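Local coordinates for protein poly-beta-hydroxybutyrate polymerase (Cupriavidus necator, PDB 5HZ2) that polymerizes (R)-3-hydroxybutyryl-CoA into the storage polyester polyhydroxybutyrate with release of CoA, here represented by its C-terminal domain, at residues A309-P314 and G344-D349. Numbering follows the deposited sequence.
Sequences AGVINP and GSWWPD
Trp346 and Trp347 point their indole N-H groups at two successive carbonyls of the loop 309-314, one each. Trp346 NE1 donates to Gly310 O at 3.0 Å, with the oxygen lying in the ring plane. Trp347 NE1 reaches Val311 O at 2.9 Å, an N-H...O angle of 156°, running almost straight along the carbonyl. The rings are turned differently, Trp346 CG sitting between its backbone N and carbonyl carbon (chi1 58°), Trp347 CG anti to its carbonyl carbon (chi1 -66°). The edge of Trp347 meets a face of Trp346, with Trp347 CD1 over the centre of the Trp346 ring. Val311 CG2 packs beside Trp346 CZ2 at 3.7 Å. One face of Trp347 receives the CH-pi contact of Pro314 CA, 3.8 Å from the six-membered ring centroid. Ser345 OG donates to Asn313 O at 2.7 Å, nearly collinear with the C=O. Asn313 ND2 donates to Lys319 O and to a water. Tyr274 stacks on Trp346. The Val311 side chain lies about 7 Å from that of Cys118, the predicted active-site residue. A capping bond from Trp347 N to Ser345 OG marks the turn into the helix; Asn313 ties it to the Ile312-centred inverse gamma turn, between strands 298-303 and 321-324 of the alpha/beta hydrolase fold.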
loop_
_atom_site.group_PDB
_atom_site.type_symbol
_atom_site.label_atom_id
_atom_site.label_comp_id
_atom_site.label_asym_id
_atom_site.label_seq_id
_atom_site.Cartn_x
_atom_site.Cartn_y
_atom_site.Cartn_z
ATOM N N ALA A 309 -20.951 -7.868 -3.167
ATOM C CA ALA A 309 -21.078 -9.022 -2.258
ATOM C C ALA A 309 -21.260 -8.658 -0.815
ATOM O O ALA A 309 -22.006 -9.323 -0.131
ATOM C CB ALA A 309 -19.924 -10.032 -2.474
ATOM N N GLY A 310 -20.652 -7.550 -0.360
ATOM C CA GLY A 310 -20.740 -7.179 1.027
ATOM C C GLY A 310 -22.043 -6.514 1.356
ATOM O O GLY A 310 -22.628 -6.702 2.424
ATOM N N VAL A 311 -22.503 -5.675 0.434
ATOM C CA VAL A 311 -23.781 -4.954 0.671
ATOM C C VAL A 311 -24.990 -5.869 0.424
ATOM O O VAL A 311 -25.966 -5.863 1.219
ATOM C CB VAL A 311 -23.729 -3.557 -0.056
ATOM C CG1 VAL A 311 -23.906 -3.693 -1.505
ATOM C CG2 VAL A 311 -24.773 -2.574 0.528
ATOM N N ILE A 312 -24.943 -6.685 -0.643
ATOM C CA ILE A 312 -26.056 -7.596 -0.959
ATOM C C ILE A 312 -25.816 -8.947 -0.358
ATOM O O ILE A 312 -25.438 -9.892 -1.061
ATOM C CB ILE A 312 -26.391 -7.711 -2.501
ATOM C CG1 ILE A 312 -26.497 -6.319 -3.163
ATOM C CG2 ILE A 312 -27.705 -8.455 -2.695
ATOM C CD1 ILE A 312 -27.454 -5.369 -2.477
ATOM N N ASN A 313 -25.989 -9.020 0.953
ATOM C CA ASN A 313 -25.752 -10.220 1.739
ATOM C C ASN A 313 -26.973 -10.533 2.617
ATOM O O ASN A 313 -27.031 -10.165 3.776
ATOM C CB ASN A 313 -24.489 -10.100 2.584
ATOM C CG ASN A 313 -24.231 -11.377 3.389
ATOM O OD1 ASN A 313 -24.696 -12.424 2.996
ATOM N ND2 ASN A 313 -23.500 -11.290 4.522
ATOM N N PRO A 314 -27.999 -11.210 2.053
ATOM C CA PRO A 314 -29.218 -11.422 2.805
ATOM C C PRO A 314 -29.027 -12.368 3.961
ATOM O O PRO A 314 -28.301 -13.358 3.822
ATOM C CB PRO A 314 -30.202 -12.049 1.785
ATOM C CG PRO A 314 -29.470 -12.130 0.500
ATOM C CD PRO A 314 -27.994 -11.919 0.764
ATOM N N GLY A 344 -22.417 -13.418 10.091
ATOM C CA GLY A 344 -23.460 -13.135 9.150
ATOM C C GLY A 344 -23.694 -11.737 8.681
ATOM O O GLY A 344 -22.877 -10.866 8.848
ATOM N N SER A 345 -24.862 -11.568 8.085
ATOM C CA SER A 345 -25.262 -10.308 7.493
ATOM C C SER A 345 -25.347 -9.166 8.501
ATOM O O SER A 345 -25.808 -9.341 9.610
ATOM C CB SER A 345 -26.676 -10.512 6.883
ATOM O OG SER A 345 -27.153 -9.324 6.287
ATOM N N TRP A 346 -25.082 -7.972 7.989
ATOM C CA TRP A 346 -25.262 -6.737 8.717
ATOM C C TRP A 346 -26.721 -6.237 8.582
ATOM O O TRP A 346 -27.098 -5.324 9.275
ATOM C CB TRP A 346 -24.322 -5.639 8.211
ATOM C CG TRP A 346 -24.473 -5.333 6.761
ATOM C CD1 TRP A 346 -23.812 -5.913 5.742
ATOM C CD2 TRP A 346 -25.342 -4.367 6.174
ATOM N NE1 TRP A 346 -24.206 -5.384 4.559
ATOM C CE2 TRP A 346 -25.157 -4.433 4.793
ATOM C CE3 TRP A 346 -26.275 -3.466 6.685
ATOM C CZ2 TRP A 346 -25.869 -3.627 3.909
ATOM C CZ3 TRP A 346 -26.961 -2.667 5.815
ATOM C CH2 TRP A 346 -26.755 -2.745 4.443
ATOM N N TRP A 347 -27.526 -6.825 7.691
ATOM C CA TRP A 347 -28.903 -6.363 7.509
ATOM C C TRP A 347 -29.681 -6.260 8.789
ATOM O O TRP A 347 -30.322 -5.219 9.007
ATOM C CB TRP A 347 -29.661 -7.133 6.421
ATOM C CG TRP A 347 -29.168 -6.966 5.037
ATOM C CD1 TRP A 347 -27.971 -6.358 4.610
ATOM C CD2 TRP A 347 -29.802 -7.433 3.853
ATOM N NE1 TRP A 347 -27.892 -6.392 3.272
ATOM C CE2 TRP A 347 -28.991 -7.054 2.767
ATOM C CE3 TRP A 347 -30.990 -8.139 3.608
ATOM C CZ2 TRP A 347 -29.310 -7.373 1.461
ATOM C CZ3 TRP A 347 -31.342 -8.399 2.332
ATOM C CH2 TRP A 347 -30.492 -8.047 1.244
ATOM N N PRO A 348 -29.603 -7.280 9.687
ATOM C CA PRO A 348 -30.414 -7.181 10.934
ATOM C C PRO A 348 -30.038 -6.068 11.888
ATOM O O PRO A 348 -30.884 -5.453 12.546
ATOM C CB PRO A 348 -30.286 -8.553 11.578
ATOM C CG PRO A 348 -29.902 -9.474 10.462
ATOM C CD PRO A 348 -29.176 -8.654 9.408
ATOM N N ASP A 349 -28.762 -5.746 11.910
ATOM C CA ASP A 349 -28.263 -4.594 12.622
ATOM C C ASP A 349 -28.867 -3.307 12.065
ATOM O O ASP A 349 -29.300 -2.449 12.824
ATOM C CB ASP A 349 -26.700 -4.486 12.505
ATOM C CG ASP A 349 -26.133 -3.356 13.341
ATOM O OD1 ASP A 349 -26.096 -2.173 12.870
ATOM O OD2 ASP A 349 -25.756 -3.640 14.513
HETATM O O HOH W 1 -22.464 -9.029 6.192
#